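Local coordinates for protein NalD (Pseudomonas aeruginosa PAO1, PDB 5DAJ) that acts as a TetR-family secondary repressor of the MexAB-OprM multidrug efflux pump, whose expression is induced when novobiocin binds to this repressor, at residues A[91-94]-A[95-99]; A[102-105]-A[106-110]; A[117-120]-A[121-124]. All blocks are in the same frame, centred on the assembly; numbering follows the deposited sequence.

Contact 1: residues A[91-94]-A[95-99]; sequences LCLE and AVQSL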
loop_
_atom_site.group_PDB
_atom_site.type_symbol
_atom_site.label_atom_id
_atom_site.label_comp_id
_atom_site.label_asym_id
_atom_site.label_seq_id
_atom_site.Cartn_x
_atom_site.Cartn_y
_atom_site.Cartn_z
ATOM N N LEU A 91 -7.387 0.471 18.933
ATOM C CA LEU A 91 -8.051 0.697 17.643
ATOM C C LEU A 91 -7.260 0.112 16.464
ATOM O O LEU A 91 -7.834 -0.539 15.580
ATOM C CB LEU A 91 -8.284 2.188 17.409
ATOM C CG LEU A 91 -8.927 2.552 16.061
ATOM C CD1 LEU A 91 -10.392 2.141 16.009
ATOM C CD2 LEU A 91 -8.788 4.037 15.785
ATOM N N CYS A 92 -5.958 0.377 16.448
ATOM C CA CYS A 92 -5.068 -0.131 15.401
ATOM C C CYS A 92 -4.995 -1.654 15.428
ATOM O O CYS A 92 -5.072 -2.310 14.377
ATOM C CB CYS A 92 -3.662 0.435 15.563
ATOM S SG CYS A 92 -3.554 2.212 15.292
ATOM N N LEU A 93 -4.861 -2.198 16.633
ATOM C CA LEU A 93 -4.835 -3.645 16.837
ATOM C C LEU A 93 -6.089 -4.320 16.270
ATOM O O LEU A 93 -6.000 -5.313 15.556
ATOM C CB LEU A 93 -4.704 -3.976 18.327
ATOM C CG LEU A 93 -4.684 -5.457 18.708
ATOM C CD1 LEU A 93 -3.481 -6.154 18.101
ATOM C CD2 LEU A 93 -4.672 -5.616 20.222
ATOM N N GLU A 94 -7.248 -3.759 16.593
ATOM C CA GLU A 94 -8.534 -4.282 16.108
ATOM C C GLU A 94 -8.682 -4.180 14.592
ATOM O O GLU A 94 -9.221 -5.089 13.943
ATOM C CB GLU A 94 -9.694 -3.556 16.777
ATOM C CG GLU A 94 -9.812 -3.842 18.267
ATOM C CD GLU A 94 -10.913 -3.044 18.937
ATOM O OE1 GLU A 94 -11.743 -2.442 18.217
ATOM O OE2 GLU A 94 -10.953 -3.032 20.190
ATOM N N ALA A 95 -8.214 -3.067 14.038
ATOM C CA ALA A 95 -8.223 -2.872 12.582
ATOM C C ALA A 95 -7.461 -4.005 11.885
ATOM O O ALA A 95 -7.978 -4.624 10.946
ATOM C CB ALA A 95 -7.613 -1.526 12.217
ATOM N N VAL A 96 -6.244 -4.273 12.362
ATOM C CA VAL A 96 -5.407 -5.336 11.795
ATOM C C VAL A 96 -6.087 -6.694 11.982
ATOM O O VAL A 96 -6.178 -7.484 11.044
ATOM C CB VAL A 96 -3.986 -5.357 12.405
ATOM C CG1 VAL A 96 -3.206 -6.600 11.976
ATOM C CG2 VAL A 96 -3.217 -4.114 11.995
ATOM N N GLN A 97 -6.568 -6.946 13.192
ATOM C CA GLN A 97 -7.286 -8.190 13.496
ATOM C C GLN A 97 -8.593 -8.388 12.692
ATOM O O GLN A 97 -8.968 -9.518 12.401
ATOM C CB GLN A 97 -7.580 -8.269 14.986
ATOM C CG GLN A 97 -6.339 -8.515 15.824
ATOM C CD GLN A 97 -6.637 -8.650 17.301
ATOM O OE1 GLN A 97 -7.521 -7.983 17.827
ATOM N NE2 GLN A 97 -5.901 -9.518 17.979
ATOM N N SER A 98 -9.264 -7.296 12.323
ATOM C CA SER A 98 -10.503 -7.348 11.498
ATOM C C SER A 98 -10.320 -7.981 10.107
ATOM O O SER A 98 -11.288 -8.479 9.507
ATOM C CB SER A 98 -11.107 -5.956 11.313
ATOM O OG SER A 98 -10.343 -5.187 10.406
ATOM N N LEU A 99 -9.084 -7.950 9.601
ATOM C CA LEU A 99 -8.723 -8.618 8.334
ATOM C C LEU A 99 -9.156 -10.079 8.264
ATOM O O LEU A 99 -9.527 -10.565 7.202
ATOM C CB LEU A 99 -7.211 -8.559 8.102
ATOM C CG LEU A 99 -6.635 -7.205 7.708
ATOM C CD1 LEU A 99 -5.119 -7.222 7.840
ATOM C CD2 LEU A 99 -7.046 -6.855 6.292
#
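Leu93 carries CG opposite its own backbone N (chi1 179°), and Gln97 carries CG opposite its carbonyl carbon (chi1 -71°). These settings bring the two side chains together one helical turn apart. This first torsion of Gln97 lays its CG 3.2 Å from Leu93 O. The extended chain then carries the amide past the leucine branch. Leu93 CG is 3.9 Å from Gln97 OE1, and Leu93 CD1 is 4.1 Å from Gln97 NE2. Apolar carbon thus rests against the amide, and the two side chains run at a slant to each other. Gln97 NE2 finds its polar partner in Asp187 O, which helps fix the amide.

Both segments belong to helix 84-101 in the all-helical C-terminal region of this TetR-family protein. Its alpha-helical bonds include Gln97 N to Leu93 O at 2.9 Å and Val96 N to Cys92 O at 3.0 Å. Val96 CG2 also sits 3.5 Å from Cys92 O. Ser98 N bonds to Glu94 O one turn back. Cys92 packs on Ile170 of helix 159-179 and on Leu194 of helix 186-201, while Leu93 and Val96 both touch Ala190.

Contact 2: residues A[102-105]-A[106-110]; sequences QEKK and RRILT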
loop_
_atom_site.group_PDB
_atom_site.type_symbol
_atom_site.label_atom_id
_atom_site.label_comp_id
_atom_site.label_asym_id
_atom_site.label_seq_id
_atom_site.Cartn_x
_atom_site.Cartn_y
_atom_site.Cartn_z
ATOM N N GLN A 102 -13.630 -10.286 9.559
ATOM C CA GLN A 102 -14.656 -9.665 8.695
ATOM C C GLN A 102 -14.397 -9.886 7.201
ATOM O O GLN A 102 -13.686 -9.103 6.569
ATOM C CB GLN A 102 -14.749 -8.175 8.989
ATOM C CG GLN A 102 -15.320 -7.855 10.359
ATOM C CD GLN A 102 -15.226 -6.374 10.704
ATOM O OE1 GLN A 102 -15.266 -5.515 9.816
ATOM N NE2 GLN A 102 -15.091 -6.066 11.991
ATOM N N GLU A 103 -14.985 -10.950 6.650
ATOM C CA GLU A 103 -14.799 -11.320 5.239
ATOM C C GLU A 103 -15.185 -10.197 4.269
ATOM O O GLU A 103 -14.468 -9.967 3.288
ATOM C CB GLU A 103 -15.588 -12.580 4.881
ATOM C CG GLU A 103 -15.329 -13.087 3.460
ATOM C CD GLU A 103 -15.966 -14.436 3.148
ATOM O OE1 GLU A 103 -15.937 -14.826 1.959
ATOM O OE2 GLU A 103 -16.491 -15.110 4.067
ATOM N N LYS A 104 -16.301 -9.519 4.539
ATOM C CA LYS A 104 -16.750 -8.419 3.672
ATOM C C LYS A 104 -15.671 -7.332 3.580
ATOM O O LYS A 104 -15.340 -6.875 2.476
ATOM C CB LYS A 104 -18.058 -7.768 4.139
ATOM C CG LYS A 104 -18.747 -6.987 3.024
ATOM C CD LYS A 104 -20.009 -6.260 3.481
ATOM C CE LYS A 104 -20.825 -5.694 2.307
ATOM N NZ LYS A 104 -21.392 -6.707 1.371
ATOM N N LYS A 105 -15.139 -6.942 4.745
ATOM C CA LYS A 105 -14.040 -5.965 4.842
ATOM C C LYS A 105 -12.830 -6.423 4.036
ATOM O O LYS A 105 -12.262 -5.662 3.258
ATOM C CB LYS A 105 -13.614 -5.743 6.304
ATOM C CG LYS A 105 -12.802 -4.469 6.581
ATOM C CD LYS A 105 -12.166 -4.508 7.981
ATOM C CE LYS A 105 -12.193 -3.177 8.719
ATOM N NZ LYS A 105 -11.007 -2.330 8.411
ATOM N N ARG A 106 -12.448 -7.677 4.245
ATOM C CA ARG A 106 -11.303 -8.270 3.557
ATOM C C ARG A 106 -11.508 -8.186 2.043
ATOM O O ARG A 106 -10.636 -7.684 1.340
ATOM C CB ARG A 106 -11.086 -9.722 3.989
ATOM C CG ARG A 106 -9.815 -10.366 3.443
ATOM C CD ARG A 106 -9.840 -11.873 3.610
ATOM N NE ARG A 106 -10.401 -12.280 4.907
ATOM C CZ ARG A 106 -11.396 -13.154 5.099
ATOM N NH1 ARG A 106 -11.975 -13.803 4.086
ATOM N NH2 ARG A 106 -11.803 -13.404 6.340
ATOM N N ARG A 107 -12.666 -8.642 1.573
ATOM C CA ARG A 107 -12.986 -8.647 0.136
ATOM C C ARG A 107 -12.907 -7.244 -0.493
ATOM O O ARG A 107 -12.230 -7.045 -1.506
ATOM C CB ARG A 107 -14.369 -9.263 -0.123
ATOM C CG ARG A 107 -14.437 -10.766 0.141
ATOM C CD ARG A 107 -15.867 -11.315 0.128
ATOM N NE ARG A 107 -16.591 -11.001 -1.106
ATOM C CZ ARG A 107 -16.576 -11.718 -2.234
ATOM N NH1 ARG A 107 -15.883 -12.846 -2.340
ATOM N NH2 ARG A 107 -17.271 -11.300 -3.286
ATOM N N ILE A 108 -13.571 -6.284 0.138
ATOM C CA ILE A 108 -13.630 -4.913 -0.369
ATOM C C ILE A 108 -12.261 -4.217 -0.333
ATOM O O ILE A 108 -11.908 -3.495 -1.267
ATOM C CB ILE A 108 -14.691 -4.077 0.383
ATOM C CG1 ILE A 108 -16.094 -4.551 -0.026
ATOM C CG2 ILE A 108 -14.546 -2.590 0.074
ATOM C CD1 ILE A 108 -17.217 -4.038 0.848
ATOM N N LEU A 109 -11.503 -4.416 0.740
ATOM C CA LEU A 109 -10.161 -3.824 0.840
ATOM C C LEU A 109 -9.173 -4.457 -0.128
ATOM O O LEU A 109 -8.284 -3.763 -0.628
ATOM C CB LEU A 109 -9.605 -3.877 2.262
ATOM C CG LEU A 109 -10.281 -2.943 3.258
ATOM C CD1 LEU A 109 -9.634 -3.140 4.610
ATOM C CD2 LEU A 109 -10.189 -1.481 2.871
ATOM N N THR A 110 -9.337 -5.748 -0.415
ATOM C CA THR A 110 -8.520 -6.410 -1.452
ATOM C C THR A 110 -8.831 -5.764 -2.799
ATOM O O THR A 110 -7.928 -5.562 -3.611
ATOM C CB THR A 110 -8.800 -7.971 -1.550
ATOM O OG1 THR A 110 -8.625 -8.620 -0.291
ATOM C CG2 THR A 110 -7.928 -8.737 -2.531
#
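Arg106 N bonds to Gln102 O at 3.0 Å, and this bond opens the first turn of helix 103-114. Gln102 is the N-cap residue, at the break that follows helix 84-101. The backbone bonds continue with Arg107 N to Glu103 O at 2.8 Å, then Ile108 N to Lys104 O and Leu109 N to Lys105 O.

Apolar contacts run along the same turns. Lys105 and Leu109 lie side by side, with Lys105 CG 4.0 Å from Leu109 CD1. Lys104 CG meets Ile108 CD1 at the same separation.

The charged groups mix packing with pairing. Arg106 bends at chi3 (-40°), which folds its guanidinium back over the start of the helix. Glu103 CA lies over one face of that group, toward its rim, and Glu103 CG is 3.5 Å from Arg106 NH1. Arg106 NE and NH2 hydrogen-bond to Leu99 O and Leu100 O. Glu103 OE1 stays 4.6 Å from Arg106 NH1, so the charged atoms do not touch, though the opposite charges probably still attract. Lys104 NZ and Arg107 NE both form salt bridges with Glu20, which ties this helix to helix 6-26 at the N-terminal end of the chain, where the predicted helix-turn-helix lies.

Thr110 closes the second turn: its N and its OG1 both bond to Arg106 O, the hydroxyl at 2.8 Å from above the carbonyl plane.

Contact 3: residues A[117-120]-A[121-124]; sequences EFTE and ELRE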
loop_
_atom_site.group_PDB
_atom_site.type_symbol
_atom_site.label_atom_id
_atom_site.label_comp_id
_atom_site.label_asym_id
_atom_site.label_seq_id
_atom_site.Cartn_x
_atom_site.Cartn_y
_atom_site.Cartn_z
ATOM N N GLU A 117 -7.265 0.517 -10.374
ATOM C CA GLU A 117 -6.272 1.507 -10.765
ATOM C C GLU A 117 -6.953 2.859 -10.804
ATOM O O GLU A 117 -8.024 3.003 -11.390
ATOM C CB GLU A 117 -5.606 1.159 -12.118
ATOM C CG GLU A 117 -6.528 0.710 -13.243
ATOM C CD GLU A 117 -5.779 0.260 -14.486
ATOM O OE1 GLU A 117 -4.897 -0.616 -14.380
ATOM O OE2 GLU A 117 -6.066 0.780 -15.585
ATOM N N PHE A 118 -6.310 3.852 -10.198
ATOM C CA PHE A 118 -6.896 5.182 -10.056
ATOM C C PHE A 118 -6.590 6.086 -11.244
ATOM O O PHE A 118 -5.731 6.963 -11.202
ATOM C CB PHE A 118 -6.480 5.789 -8.731
ATOM C CG PHE A 118 -7.042 5.050 -7.561
ATOM C CD1 PHE A 118 -8.344 5.298 -7.128
ATOM C CD2 PHE A 118 -6.307 4.065 -6.927
ATOM C CE1 PHE A 118 -8.889 4.601 -6.062
ATOM C CE2 PHE A 118 -6.849 3.370 -5.861
ATOM C CZ PHE A 118 -8.139 3.646 -5.430
ATOM N N THR A 119 -7.298 5.784 -12.327
ATOM C CA THR A 119 -7.410 6.626 -13.508
ATOM C C THR A 119 -8.307 7.834 -13.278
ATOM O O THR A 119 -8.795 8.025 -12.187
ATOM C CB THR A 119 -8.030 5.827 -14.674
ATOM O OG1 THR A 119 -9.115 4.965 -14.245
ATOM C CG2 THR A 119 -6.961 5.005 -15.313
ATOM N N GLU A 120 -8.501 8.654 -14.312
ATOM C CA GLU A 120 -9.519 9.721 -14.306
ATOM C C GLU A 120 -10.930 9.226 -13.958
ATOM O O GLU A 120 -11.622 9.868 -13.178
ATOM C CB GLU A 120 -9.574 10.442 -15.662
ATOM C CG GLU A 120 -10.357 11.751 -15.642
ATOM C CD GLU A 120 -9.497 12.948 -15.278
ATOM O OE1 GLU A 120 -8.620 13.318 -16.087
ATOM O OE2 GLU A 120 -9.703 13.524 -14.188
ATOM N N GLU A 121 -11.345 8.089 -14.516
ATOM C CA GLU A 121 -12.718 7.597 -14.301
ATOM C C GLU A 121 -13.021 7.262 -12.827
ATOM O O GLU A 121 -14.182 7.208 -12.448
ATOM C CB GLU A 121 -13.090 6.433 -15.249
ATOM C CG GLU A 121 -12.693 5.022 -14.819
ATOM C CD GLU A 121 -13.338 3.913 -15.665
ATOM O OE1 GLU A 121 -14.279 4.196 -16.444
ATOM O OE2 GLU A 121 -12.898 2.739 -15.539
ATOM N N LEU A 122 -11.979 7.044 -12.019
ATOM C CA LEU A 122 -12.115 6.876 -10.563
ATOM C C LEU A 122 -11.572 8.061 -9.747
ATOM O O LEU A 122 -11.191 7.906 -8.589
ATOM C CB LEU A 122 -11.453 5.567 -10.118
ATOM C CG LEU A 122 -12.222 4.292 -10.500
ATOM C CD1 LEU A 122 -11.492 3.520 -11.589
ATOM C CD2 LEU A 122 -12.419 3.412 -9.288
ATOM N N ARG A 123 -11.560 9.249 -10.347
ATOM C CA ARG A 123 -11.077 10.472 -9.677
ATOM C C ARG A 123 -11.817 10.724 -8.365
ATOM O O ARG A 123 -11.196 10.957 -7.330
ATOM C CB ARG A 123 -11.255 11.695 -10.583
ATOM C CG ARG A 123 -10.478 12.927 -10.147
ATOM C CD ARG A 123 -9.110 12.971 -10.806
ATOM N NE ARG A 123 -8.372 14.189 -10.484
ATOM C CZ ARG A 123 -7.189 14.521 -11.002
ATOM N NH1 ARG A 123 -6.576 13.724 -11.880
ATOM N NH2 ARG A 123 -6.608 15.661 -10.639
ATOM N N GLU A 124 -13.144 10.670 -8.434
ATOM C CA GLU A 124 -14.030 10.901 -7.272
ATOM C C GLU A 124 -13.735 9.967 -6.100
ATOM O O GLU A 124 -13.728 10.391 -4.940
ATOM C CB GLU A 124 -15.497 10.728 -7.681
ATOM C CG GLU A 124 -16.505 10.955 -6.558
ATOM C CD GLU A 124 -17.930 10.608 -6.956
ATOM O OE1 GLU A 124 -18.268 10.618 -8.166
ATOM O OE2 GLU A 124 -18.727 10.327 -6.046
#
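Arg123 N bonds to Glu120 O at 2.9 Å, approaching from well above the carbonyl plane. The bond bridges three residues as the chain turns into helix 123-145. The two side chains also meet. Glu120 bends at chi2 (89°), which swings its carboxylate back toward the arginine. Glu120 OE2 then lies 3.5 Å from Arg123 CD. It forms a long salt bridge with Arg123 NH1 at 3.9 Å. OE2 stands off the plane of the guanidinium, so this is an ion pair without a directed hydrogen bond.

Leu122, at the N-cap position, is the buried side of the turn. Its N makes a weak bond to Thr119 O. Its CD1 approaches Glu117 O at 3.5 Å, and its CB meets Phe118 CD1 at 4.3 Å. Leu122 O sits at the edge of the Phe118 ring. Thr119 OG1 runs beside Glu121 CG at 3.6 Å.

Behind these contacts is an inverse gamma turn centred on Phe118, closed by a weak bond from Thr119 N to Glu117 O. It turns the chain between helix 103-114 and helix 123-145. Glu117 OE1 bonds to Ser29 N of the second subunit, so the loop lies at the dimer interface. Glu121 OE2 pairs with Lys54, and Leu122 packs on Phe58, which sets the turn against helix 54-63 of the same chain.

How the contacts relate
The three contacts follow in series along the chain, all in the C-terminal family region. Contacts 1 and 2 have centres 13 Å apart and touch. Ser98 OG of contact 1 packs on Lys105 CD of contact 2, across the break between helices 84-101 and 103-114. Contact 3 stands apart. Its centre is 21 Å from that of contact 2, with nearest atoms about 9 Å apart. Its centre is about 28 Å from that of contact 1, with nearest atoms about 16 Å apart, on the opposite side of the chain's centre. Contact 1 faces other C-terminal helices. Contacts 2 and 3 both reach N-terminal helices, and contact 3 alone meets the second subunit.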